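Local atomic coordinates of cytochrome c'' (PDB entry 1GU2), a protein that binds heme c covalently and probably serves as an electron carrier whose heme reduction appears to be coupled to proton transfer. Residues D1-A5 with T79-T83; Y12-A16 with P106-A110; L73-V77 with L116-P122; D90-K94 with K109-I113. The contacts are given in a common frame with arbitrary orientation. Numbering follows the deposited sequence.

Contact 1: residues D1-A5 with T79-T83; sequences DVTNA and TKRFT. With HEC (heme c), chain C.
F82 lays its ring obliquely against the methyl of A5, CD1 to CB 3.7 Å. Its m rotamer sends it there from a type II turn: K80 O accepts from T83 N at 3.1 Å, R81 is extended (-61/125) and F82 takes left-handed helical angles (77/3). Facing it is the first turn of an α-helix, closed by A5 N to D1 O at 3.1 Å; D1 (p) folds OD1 back to N4 N, 3.0 Å, an Asx motif. The CA atoms of D1 and T79 lie 4.5 Å apart. The terminal amino group, D1 N, donates to R81 O and T83 OG1, both 2.7 Å, and weakly to T79 O, 3.3 Å. N4 ND2 donates a hydrogen bond to F82 O, 3.2 Å. The R81 guanidinium leads away, NH1 and NH2 gripping heme propionate oxygens O1D (3.0 Å) and O2D (2.9 Å) and NE bonded to P72 O. This joins helix 2-19 to the loop before helix 85-100, F82 packing on L116 and A5 on L117 of helix 106-118.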
# COMPACT_ATOMS: atom_id res chain seq x y z
N ASP A 1 -7.73 -10.63 4.40
CA ASP A 1 -6.84 -11.77 4.18
C ASP A 1 -6.24 -11.72 2.79
O ASP A 1 -6.53 -10.81 2.00
CB ASP A 1 -7.57 -13.09 4.50
CG ASP A 1 -8.79 -13.26 3.62
OD1 ASP A 1 -8.97 -12.43 2.72
OD2 ASP A 1 -9.53 -14.23 3.90
N VAL A 2 -5.41 -12.71 2.45
CA VAL A 2 -4.80 -12.77 1.13
C VAL A 2 -5.84 -12.85 0.06
O VAL A 2 -5.68 -12.23 -1.00
CB VAL A 2 -3.81 -13.95 1.08
CG1 VAL A 2 -3.39 -14.15 -0.36
CG2 VAL A 2 -2.56 -13.68 1.89
N THR A 3 -6.94 -13.55 0.25
CA THR A 3 -7.98 -13.72 -0.76
C THR A 3 -8.53 -12.37 -1.19
O THR A 3 -8.65 -12.09 -2.38
CB THR A 3 -9.18 -14.61 -0.24
OG1 THR A 3 -8.66 -15.84 0.26
CG2 THR A 3 -10.15 -14.89 -1.36
N ASN A 4 -8.90 -11.57 -0.20
CA ASN A 4 -9.49 -10.27 -0.55
C ASN A 4 -8.44 -9.38 -1.18
O ASN A 4 -8.79 -8.61 -2.08
CB ASN A 4 -10.10 -9.60 0.67
CG ASN A 4 -11.30 -10.47 1.04
OD1 ASN A 4 -11.96 -11.18 0.26
ND2 ASN A 4 -11.56 -10.50 2.30
N ALA A 5 -7.20 -9.46 -0.70
CA ALA A 5 -6.14 -8.62 -1.30
C ALA A 5 -5.97 -8.98 -2.75
O ALA A 5 -5.89 -8.11 -3.61
CB ALA A 5 -4.84 -8.75 -0.49
N THR A 79 -3.25 -11.52 8.75
CA THR A 79 -4.37 -11.97 7.94
C THR A 79 -5.62 -11.13 8.14
O THR A 79 -6.54 -11.28 7.36
CB THR A 79 -4.69 -13.47 8.22
OG1 THR A 79 -5.09 -13.57 9.59
CG2 THR A 79 -3.48 -14.34 8.00
N LYS A 80 -5.64 -10.24 9.13
CA LYS A 80 -6.74 -9.26 9.24
C LYS A 80 -6.71 -8.19 8.14
O LYS A 80 -7.76 -7.62 7.79
CB LYS A 80 -6.70 -8.55 10.58
CG LYS A 80 -6.82 -9.52 11.77
CD LYS A 80 -6.97 -8.73 13.08
CE LYS A 80 -7.15 -9.71 14.21
NZ LYS A 80 -8.52 -10.27 14.32
N ARG A 81 -5.54 -7.91 7.57
CA ARG A 81 -5.50 -6.91 6.50
C ARG A 81 -6.35 -7.30 5.31
O ARG A 81 -6.17 -8.41 4.76
CB ARG A 81 -4.05 -6.65 6.06
CG ARG A 81 -3.13 -6.03 7.12
CD ARG A 81 -3.65 -4.67 7.57
NE ARG A 81 -2.68 -4.04 8.46
CZ ARG A 81 -2.96 -2.95 9.15
NH1 ARG A 81 -2.01 -2.44 9.91
NH2 ARG A 81 -4.16 -2.40 9.09
N PHE A 82 -7.27 -6.43 4.92
CA PHE A 82 -8.20 -6.57 3.80
C PHE A 82 -9.37 -7.50 4.09
O PHE A 82 -10.24 -7.67 3.20
CB PHE A 82 -7.53 -6.93 2.47
CG PHE A 82 -6.41 -5.99 2.07
CD1 PHE A 82 -5.08 -6.31 2.34
CD2 PHE A 82 -6.69 -4.78 1.47
CE1 PHE A 82 -4.05 -5.44 2.01
CE2 PHE A 82 -5.68 -3.90 1.14
CZ PHE A 82 -4.34 -4.20 1.45
N THR A 83 -9.51 -8.06 5.31
CA THR A 83 -10.69 -8.89 5.58
C THR A 83 -11.97 -8.07 5.67
O THR A 83 -13.05 -8.61 5.33
CB THR A 83 -10.46 -9.72 6.83
OG1 THR A 83 -9.34 -10.59 6.54
CG2 THR A 83 -11.70 -10.56 7.16
FE HEC C . -0.01 3.72 6.22
CHA HEC C . -2.51 1.92 7.71
CHB HEC C . -0.46 1.95 3.35
CHC HEC C . 2.15 5.86 4.61
CHD HEC C . 0.69 5.23 9.22
NA HEC C . -1.18 2.20 5.66
C1A HEC C . -2.19 1.57 6.41
C2A HEC C . -2.83 0.56 5.62
C3A HEC C . -2.23 0.53 4.42
C4A HEC C . -1.23 1.58 4.42
CMA HEC C . -2.53 -0.38 3.21
CAA HEC C . -3.99 -0.32 6.10
CBA HEC C . -5.37 0.27 5.74
CGA HEC C . -6.49 -0.58 6.23
O1A HEC C . -7.56 -0.02 6.55
O2A HEC C . -6.37 -1.81 6.31
NB HEC C . 0.68 3.87 4.34
C1B HEC C . 0.36 3.07 3.28
C2B HEC C . 0.99 3.59 2.07
C3B HEC C . 1.70 4.70 2.43
C4B HEC C . 1.52 4.86 3.85
CMB HEC C . 0.85 2.99 0.66
CAB HEC C . 2.56 5.64 1.55
CBB HEC C . 1.74 6.27 0.43
NC HEC C . 1.18 5.22 6.80
C1C HEC C . 2.03 5.97 5.99
C2C HEC C . 2.82 6.87 6.80
C3C HEC C . 2.43 6.69 8.10
C4C HEC C . 1.41 5.68 8.11
CMC HEC C . 3.91 7.78 6.20
CAC HEC C . 2.99 7.30 9.39
CBC HEC C . 2.92 8.82 9.41
ND HEC C . -0.75 3.59 8.07
C1D HEC C . -0.35 4.34 9.19
C2D HEC C . -1.26 4.11 10.28
C3D HEC C . -2.27 3.32 9.80
C4D HEC C . -1.89 2.90 8.47
CMD HEC C . -1.13 4.70 11.69
CAD HEC C . -3.60 3.00 10.54
CBD HEC C . -3.42 1.95 11.67
CGD HEC C . -3.60 0.52 11.21
O1D HEC C . -3.11 -0.44 11.88
O2D HEC C . -4.27 0.29 10.17

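Contact 2: residues Y12-A16 with P106-A110; sequences YTNIA and PSEKA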
# COMPACT_ATOMS: atom_id res chain seq x y z
N TYR A 12 -8.51 -3.15 -9.15
CA TYR A 12 -7.79 -1.91 -9.44
C TYR A 12 -7.05 -1.98 -10.77
O TYR A 12 -6.91 -0.94 -11.46
CB TYR A 12 -6.83 -1.56 -8.31
CG TYR A 12 -7.52 -1.16 -7.02
CD1 TYR A 12 -8.49 -0.20 -6.97
CD2 TYR A 12 -7.15 -1.78 -5.83
CE1 TYR A 12 -9.12 0.15 -5.76
CE2 TYR A 12 -7.77 -1.43 -4.63
CZ TYR A 12 -8.74 -0.48 -4.60
OH TYR A 12 -9.33 -0.16 -3.41
N THR A 13 -6.59 -3.16 -11.16
CA THR A 13 -5.95 -3.26 -12.49
C THR A 13 -6.92 -2.92 -13.59
O THR A 13 -6.58 -2.17 -14.54
CB THR A 13 -5.43 -4.68 -12.71
OG1 THR A 13 -4.37 -4.95 -11.76
CG2 THR A 13 -4.87 -4.80 -14.12
N ASN A 14 -8.14 -3.45 -13.49
CA ASN A 14 -9.11 -3.19 -14.55
C ASN A 14 -9.53 -1.73 -14.56
O ASN A 14 -9.68 -1.16 -15.67
CB ASN A 14 -10.28 -4.15 -14.37
CG ASN A 14 -9.86 -5.59 -14.63
OD1 ASN A 14 -8.88 -5.88 -15.33
ND2 ASN A 14 -10.65 -6.47 -14.03
N ILE A 15 -9.71 -1.08 -13.40
CA ILE A 15 -10.00 0.36 -13.36
C ILE A 15 -8.86 1.14 -13.99
O ILE A 15 -9.07 2.07 -14.78
CB ILE A 15 -10.27 0.78 -11.93
CG1 ILE A 15 -11.57 0.17 -11.38
CG2 ILE A 15 -10.29 2.30 -11.81
CD1 ILE A 15 -11.79 0.28 -9.88
N ALA A 16 -7.61 0.80 -13.64
CA ALA A 16 -6.43 1.50 -14.16
C ALA A 16 -6.31 1.35 -15.66
O ALA A 16 -6.02 2.33 -16.36
CB ALA A 16 -5.17 0.94 -13.47
N PRO A 106 -5.52 4.25 -9.26
CA PRO A 106 -5.80 2.83 -9.37
C PRO A 106 -4.58 1.96 -9.68
O PRO A 106 -4.41 0.88 -9.08
CB PRO A 106 -6.87 2.79 -10.50
CG PRO A 106 -7.50 4.11 -10.52
CD PRO A 106 -6.45 5.10 -10.06
N SER A 107 -3.68 2.40 -10.58
CA SER A 107 -2.48 1.63 -10.85
C SER A 107 -1.54 1.59 -9.65
O SER A 107 -0.91 0.56 -9.39
CB SER A 107 -1.73 2.13 -12.09
OG SER A 107 -1.31 3.47 -11.99
N GLU A 108 -1.39 2.67 -8.87
CA GLU A 108 -0.62 2.65 -7.69
C GLU A 108 -1.18 1.64 -6.71
O GLU A 108 -0.42 0.90 -6.08
CB GLU A 108 -0.54 4.06 -7.03
CG GLU A 108 0.30 5.05 -7.77
CD GLU A 108 0.25 6.45 -7.20
OE1 GLU A 108 -0.81 6.85 -6.64
OE2 GLU A 108 1.31 7.14 -7.29
N LYS A 109 -2.50 1.57 -6.56
CA LYS A 109 -3.10 0.62 -5.61
C LYS A 109 -2.92 -0.81 -6.07
O LYS A 109 -2.57 -1.69 -5.30
CB LYS A 109 -4.60 0.95 -5.43
CG LYS A 109 -4.88 2.29 -4.76
CD LYS A 109 -6.40 2.50 -4.58
CE LYS A 109 -6.60 3.87 -3.95
NZ LYS A 109 -8.05 4.19 -3.84
N ALA A 110 -3.13 -1.08 -7.37
CA ALA A 110 -2.89 -2.42 -7.88
C ALA A 110 -1.45 -2.85 -7.69
O ALA A 110 -1.15 -3.97 -7.25
CB ALA A 110 -3.27 -2.46 -9.35
O HOH W 1 -9.27 2.15 -2.33
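Helices 2-19 and 106-118 of this mainly helical cytochrome c-type protein pack as an antiparallel pair here, their local axes 7.9 Å apart at -153°. Small side chains permit the close approach: A16 CB lies 3.9 Å from P106 CB and 3.6 Å from S107 N, and A110 CB sits 3.8 Å from Y12 CB. Y12, in the m rotamer, swings its ring alongside the neighbouring helix, where K109 runs out from an m chi1 with every later torsion trans. That straight aliphatic chain lies over one face of the ring, CD 3.9 Å from the centroid and 19° off the normal, a CH-pi contact. Water 1 joins the polar ends, 2.6 Å from Y12 OH and accepting from K109 NZ at 2.8 Å; this ammonium is salt-bridged to D103. T13 gives OG1 to V9 O of its own helix, yet OG1 touches A110 CB at 3.6 Å. At the exposed margin I15 (m, t) sets CG2 3.6 Å from P106 CG.

Contact 3: residues L73-V77 with L116-P122; sequences LAPRV and LLTETKP. With HEC (heme c), chain C.
L116, V77 and T120 bury the most surface where the loop 73-77, on the H53 side of the heme, packs along the end of the C-terminal helix 106-118 of a cytochrome c-type fold. The loop bends in a type I-like turn, V77 N to A74 O 3.1 Å, with P75 (-72/-15) and R76 (-72/-28) at its corners; across from it E119 N meets L116 O at 3.3 Å, and the chain then leaves the helix irregularly, with K121 (-129/120) and P122 (-61/141) extended. CA atoms pair A74 with L116 at 5.1 Å and R76 with T120 at 5.7 Å. L116 (m, t) points at the loop: CD2 touches L73 CB at 4.0 Å and CB touches P75 CD at 4.1 Å. V77 (t) places CG2 3.6 Å from T120 O and CG1 4.4 Å from P122 CG. T120 (p) offers CB to R76 CG at 4.1 Å, though the guanidinium leads away. A74 CB presses on E119 O, 3.2 Å. L73 (m, t) carries the packing on to the heme, CD2 to C2A 3.6 Å. One water links the backbones, accepting from R76 N (3.0 Å) and donating to L116 O (2.8 Å). The chemistry is therefore largely apolar: side-chain packing rather than direct hydrogen bonding fits loop to helix.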
# COMPACT_ATOMS: atom_id res chain seq x y z
N LEU A 73 1.43 -4.69 7.27
CA LEU A 73 0.55 -4.56 6.12
C LEU A 73 0.38 -5.82 5.26
O LEU A 73 -0.66 -6.00 4.63
CB LEU A 73 1.05 -3.44 5.22
CG LEU A 73 1.11 -2.03 5.86
CD1 LEU A 73 1.47 -0.99 4.80
CD2 LEU A 73 -0.21 -1.68 6.56
N ALA A 74 1.40 -6.70 5.24
CA ALA A 74 1.35 -7.86 4.36
C ALA A 74 0.31 -8.86 4.82
O ALA A 74 0.37 -9.33 5.96
CB ALA A 74 2.72 -8.51 4.32
N PRO A 75 -0.68 -9.19 4.00
CA PRO A 75 -1.81 -10.03 4.47
C PRO A 75 -1.49 -11.49 4.72
O PRO A 75 -2.23 -12.14 5.45
CB PRO A 75 -2.89 -9.85 3.40
CG PRO A 75 -2.11 -9.51 2.18
CD PRO A 75 -0.93 -8.66 2.65
N ARG A 76 -0.37 -11.99 4.21
CA ARG A 76 0.03 -13.36 4.60
C ARG A 76 0.53 -13.39 6.04
O ARG A 76 0.42 -14.41 6.72
CB ARG A 76 1.04 -13.92 3.59
CG ARG A 76 1.50 -15.33 3.93
CD ARG A 76 0.43 -16.37 3.94
NE ARG A 76 -0.28 -16.66 2.70
CZ ARG A 76 -1.54 -17.12 2.63
NH1 ARG A 76 -2.12 -17.37 1.46
NH2 ARG A 76 -2.30 -17.37 3.69
N VAL A 77 1.07 -12.26 6.53
CA VAL A 77 1.59 -12.17 7.87
C VAL A 77 0.53 -11.70 8.83
O VAL A 77 0.36 -12.29 9.90
CB VAL A 77 2.78 -11.21 7.88
CG1 VAL A 77 3.33 -10.98 9.29
CG2 VAL A 77 3.81 -11.86 6.96
N LEU A 116 2.51 -6.19 -1.87
CA LEU A 116 2.21 -6.77 -0.54
C LEU A 116 2.05 -8.29 -0.60
O LEU A 116 2.46 -8.96 0.39
CB LEU A 116 0.96 -6.17 0.05
CG LEU A 116 0.99 -4.72 0.51
CD1 LEU A 116 -0.35 -4.35 1.14
CD2 LEU A 116 2.10 -4.42 1.50
N LEU A 117 1.47 -8.84 -1.65
CA LEU A 117 1.28 -10.29 -1.80
C LEU A 117 2.62 -11.01 -1.85
O LEU A 117 2.67 -12.22 -1.59
CB LEU A 117 0.46 -10.65 -3.04
CG LEU A 117 -1.00 -10.20 -3.07
CD1 LEU A 117 -1.67 -10.52 -4.40
CD2 LEU A 117 -1.76 -10.79 -1.91
N THR A 118 3.69 -10.33 -2.20
CA THR A 118 4.96 -10.97 -2.38
C THR A 118 5.87 -10.91 -1.14
O THR A 118 6.90 -11.58 -1.12
CB THR A 118 5.82 -10.36 -3.52
OG1 THR A 118 6.26 -9.02 -3.18
CG2 THR A 118 5.00 -10.39 -4.76
N GLU A 119 5.50 -10.11 -0.16
CA GLU A 119 6.28 -9.88 1.06
C GLU A 119 5.70 -10.74 2.16
O GLU A 119 4.84 -10.47 2.97
CB GLU A 119 6.33 -8.40 1.44
CG GLU A 119 7.11 -7.59 0.43
CD GLU A 119 8.58 -7.63 0.72
OE1 GLU A 119 9.12 -8.62 1.23
OE2 GLU A 119 9.27 -6.63 0.44
N THR A 120 6.19 -11.97 2.28
CA THR A 120 5.53 -12.90 3.19
C THR A 120 6.44 -13.20 4.38
O THR A 120 6.08 -14.02 5.22
CB THR A 120 5.18 -14.22 2.49
OG1 THR A 120 6.41 -14.84 2.12
CG2 THR A 120 4.38 -14.04 1.18
N LYS A 121 7.64 -12.63 4.44
CA LYS A 121 8.57 -12.96 5.52
C LYS A 121 9.10 -11.71 6.22
O LYS A 121 9.74 -10.83 5.59
CB LYS A 121 9.75 -13.78 4.98
CG LYS A 121 9.37 -15.04 4.21
CD LYS A 121 9.29 -16.21 5.18
CE LYS A 121 8.95 -17.49 4.44
NZ LYS A 121 8.32 -18.54 5.32
N PRO A 122 8.88 -11.57 7.50
CA PRO A 122 9.47 -10.43 8.24
C PRO A 122 10.97 -10.48 8.19
O PRO A 122 11.61 -11.52 8.26
CB PRO A 122 8.93 -10.64 9.65
CG PRO A 122 7.71 -11.46 9.45
CD PRO A 122 8.02 -12.41 8.34
FE HEC C . -0.01 3.72 6.22
CHA HEC C . -2.51 1.92 7.71
CHB HEC C . -0.46 1.95 3.35
CHC HEC C . 2.15 5.86 4.61
CHD HEC C . 0.69 5.23 9.22
NA HEC C . -1.18 2.20 5.66
C1A HEC C . -2.19 1.57 6.41
C2A HEC C . -2.83 0.56 5.62
C3A HEC C . -2.23 0.53 4.42
C4A HEC C . -1.23 1.58 4.42
CMA HEC C . -2.53 -0.38 3.21
CAA HEC C . -3.99 -0.32 6.10
CBA HEC C . -5.37 0.27 5.74
CGA HEC C . -6.49 -0.58 6.23
O1A HEC C . -7.56 -0.02 6.55
O2A HEC C . -6.37 -1.81 6.31
NB HEC C . 0.68 3.87 4.34
C1B HEC C . 0.36 3.07 3.28
C2B HEC C . 0.99 3.59 2.07
C3B HEC C . 1.70 4.70 2.43
C4B HEC C . 1.52 4.86 3.85
CMB HEC C . 0.85 2.99 0.66
CAB HEC C . 2.56 5.64 1.55
CBB HEC C . 1.74 6.27 0.43
NC HEC C . 1.18 5.22 6.80
C1C HEC C . 2.03 5.97 5.99
C2C HEC C . 2.82 6.87 6.80
C3C HEC C . 2.43 6.69 8.10
C4C HEC C . 1.41 5.68 8.11
CMC HEC C . 3.91 7.78 6.20
CAC HEC C . 2.99 7.30 9.39
CBC HEC C . 2.92 8.82 9.41
ND HEC C . -0.75 3.59 8.07
C1D HEC C . -0.35 4.34 9.19
C2D HEC C . -1.26 4.11 10.28
C3D HEC C . -2.27 3.32 9.80
C4D HEC C . -1.89 2.90 8.47
CMD HEC C . -1.13 4.70 11.69
CAD HEC C . -3.60 3.00 10.54
CBD HEC C . -3.42 1.95 11.67
CGD HEC C . -3.60 0.52 11.21
O1D HEC C . -3.11 -0.44 11.88
O2D HEC C . -4.27 0.29 10.17
O HOH W 2 1.34 -11.01 2.00

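Contact 4: residues D90-K94 with K109-I113; sequences DEFTK and KANFI. With HEC (heme c), chain C.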
# COMPACT_ATOMS: atom_id res chain seq x y z
N ASP A 90 -12.55 2.22 1.13
CA ASP A 90 -12.75 3.59 1.60
C ASP A 90 -11.64 3.98 2.54
O ASP A 90 -11.16 5.12 2.53
CB ASP A 90 -14.13 3.63 2.28
CG ASP A 90 -15.32 3.36 1.39
OD1 ASP A 90 -15.20 3.63 0.17
OD2 ASP A 90 -16.39 2.88 1.90
N GLU A 91 -11.21 3.07 3.41
CA GLU A 91 -10.13 3.41 4.36
C GLU A 91 -8.83 3.69 3.63
O GLU A 91 -8.08 4.59 4.03
CB GLU A 91 -9.97 2.29 5.41
CG GLU A 91 -11.19 2.15 6.26
CD GLU A 91 -11.44 3.25 7.29
OE1 GLU A 91 -10.50 4.01 7.63
OE2 GLU A 91 -12.61 3.32 7.75
N PHE A 92 -8.52 2.95 2.57
CA PHE A 92 -7.28 3.18 1.83
C PHE A 92 -7.33 4.51 1.09
O PHE A 92 -6.37 5.26 1.08
CB PHE A 92 -7.03 2.02 0.86
CG PHE A 92 -5.64 1.92 0.22
CD1 PHE A 92 -4.55 2.61 0.62
CD2 PHE A 92 -5.45 1.03 -0.80
CE1 PHE A 92 -3.29 2.46 0.08
CE2 PHE A 92 -4.21 0.82 -1.39
CZ PHE A 92 -3.14 1.54 -0.95
N THR A 93 -8.48 4.84 0.53
CA THR A 93 -8.69 6.16 -0.06
C THR A 93 -8.47 7.27 0.97
O THR A 93 -7.74 8.27 0.72
CB THR A 93 -10.10 6.25 -0.66
OG1 THR A 93 -10.15 5.46 -1.87
CG2 THR A 93 -10.45 7.68 -1.04
N LYS A 94 -9.05 7.14 2.16
CA LYS A 94 -8.86 8.16 3.21
C LYS A 94 -7.39 8.26 3.58
O LYS A 94 -6.83 9.35 3.75
CB LYS A 94 -9.72 7.86 4.42
CG LYS A 94 -11.22 8.08 4.21
CD LYS A 94 -11.97 7.62 5.50
CE LYS A 94 -13.46 7.71 5.47
NZ LYS A 94 -14.05 6.88 6.58
N LYS A 109 -2.50 1.57 -6.56
CA LYS A 109 -3.10 0.62 -5.61
C LYS A 109 -2.92 -0.81 -6.07
O LYS A 109 -2.57 -1.69 -5.30
CB LYS A 109 -4.60 0.95 -5.43
CG LYS A 109 -4.88 2.29 -4.76
CD LYS A 109 -6.40 2.50 -4.58
CE LYS A 109 -6.60 3.87 -3.95
NZ LYS A 109 -8.05 4.19 -3.84
N ALA A 110 -3.13 -1.08 -7.37
CA ALA A 110 -2.89 -2.42 -7.88
C ALA A 110 -1.45 -2.85 -7.69
O ALA A 110 -1.15 -3.97 -7.25
CB ALA A 110 -3.27 -2.46 -9.35
N ASN A 111 -0.49 -1.98 -8.04
CA ASN A 111 0.91 -2.32 -7.94
C ASN A 111 1.32 -2.53 -6.48
O ASN A 111 2.09 -3.45 -6.16
CB ASN A 111 1.81 -1.20 -8.52
CG ASN A 111 1.78 -1.08 -10.03
OD1 ASN A 111 1.31 -1.98 -10.73
ND2 ASN A 111 2.31 0.03 -10.52
N PHE A 112 0.81 -1.68 -5.58
CA PHE A 112 1.17 -1.79 -4.18
C PHE A 112 0.60 -3.05 -3.54
O PHE A 112 1.32 -3.73 -2.81
CB PHE A 112 0.71 -0.52 -3.44
CG PHE A 112 0.99 -0.64 -1.95
CD1 PHE A 112 -0.04 -0.72 -1.04
CD2 PHE A 112 2.31 -0.68 -1.53
CE1 PHE A 112 0.23 -0.83 0.31
CE2 PHE A 112 2.60 -0.82 -0.21
CZ PHE A 112 1.56 -0.89 0.69
N ILE A 113 -0.67 -3.38 -3.79
CA ILE A 113 -1.25 -4.57 -3.19
C ILE A 113 -0.60 -5.81 -3.77
O ILE A 113 -0.31 -6.77 -3.04
CB ILE A 113 -2.79 -4.56 -3.27
CG1 ILE A 113 -3.40 -3.33 -2.59
CG2 ILE A 113 -3.32 -5.87 -2.71
CD1 ILE A 113 -4.90 -3.18 -2.77
FE HEC C . -0.01 3.72 6.22
CHA HEC C . -2.51 1.92 7.71
CHB HEC C . -0.46 1.95 3.35
CHC HEC C . 2.15 5.86 4.61
CHD HEC C . 0.69 5.23 9.22
NA HEC C . -1.18 2.20 5.66
C1A HEC C . -2.19 1.57 6.41
C2A HEC C . -2.83 0.56 5.62
C3A HEC C . -2.23 0.53 4.42
C4A HEC C . -1.23 1.58 4.42
CMA HEC C . -2.53 -0.38 3.21
CAA HEC C . -3.99 -0.32 6.10
CBA HEC C . -5.37 0.27 5.74
CGA HEC C . -6.49 -0.58 6.23
O1A HEC C . -7.56 -0.02 6.55
O2A HEC C . -6.37 -1.81 6.31
NB HEC C . 0.68 3.87 4.34
C1B HEC C . 0.36 3.07 3.28
C2B HEC C . 0.99 3.59 2.07
C3B HEC C . 1.70 4.70 2.43
C4B HEC C . 1.52 4.86 3.85
CMB HEC C . 0.85 2.99 0.66
CAB HEC C . 2.56 5.64 1.55
CBB HEC C . 1.74 6.27 0.43
NC HEC C . 1.18 5.22 6.80
C1C HEC C . 2.03 5.97 5.99
C2C HEC C . 2.82 6.87 6.80
C3C HEC C . 2.43 6.69 8.10
C4C HEC C . 1.41 5.68 8.11
CMC HEC C . 3.91 7.78 6.20
CAC HEC C . 2.99 7.30 9.39
CBC HEC C . 2.92 8.82 9.41
ND HEC C . -0.75 3.59 8.07
C1D HEC C . -0.35 4.34 9.19
C2D HEC C . -1.26 4.11 10.28
C3D HEC C . -2.27 3.32 9.80
C4D HEC C . -1.89 2.90 8.47
CMD HEC C . -1.13 4.70 11.69
CAD HEC C . -3.60 3.00 10.54
CBD HEC C . -3.42 1.95 11.67
CGD HEC C . -3.60 0.52 11.21
O1D HEC C . -3.11 -0.44 11.88
O2D HEC C . -4.27 0.29 10.17
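In this cytochrome c-type fold, helix 85-100, which carries the axial ligand H95, meets helix 106-118 beside the heme; the local axes cross at 105° but stay 13.4 Å apart, so long side chains must span the gap. D90 O receives K94 N at 2.9 Å, one of the bonds that keep this segment helical. E91 turns to the heme instead of the other helix, its CB 3.5 Å from propionate O1A. F92, with a t chi1, reaches furthest across: CE2 lies 3.7 Å from K109 CG and 4.3 Å from I113 CD1, and CZ is 3.8 Å from F112 CD1. Heme methyl CMB sits at the edge of the F92 ring. T93 follows, its OG1 3.1 Å from K109 NZ; both groups are held by the carboxylate of D103, T93 by a hydrogen bond and K109 by a salt bridge. F112, also t, closes the apolar wall with a ring face over the same heme methyl, CE1 to CMB 3.9 Å.

Overall arrangement
Helix 106-118 takes part in contacts 2, 3 and 4, and helix 2-19 in contacts 1 and 2. Contacts 2 and 4 are the buried pair, sharing K109 and A110, and Y12 CE2 meets I113 CD1 at 3.8 Å between them; contacts 1 and 3 are partly exposed and fasten the two chain ends to the loop before helix 85-100. Rings and aliphatic chains fill contacts 2 and 4, with the polar end of K109 at their edge, whereas contact 1 depends on hydrogen bonds of the amino terminus and contact 3 on leucine, valine and proline. Contacts 1, 3 and 4 all touch the heme; contact 2 stands off it, the side chain of K109 about 8 Å from the heme.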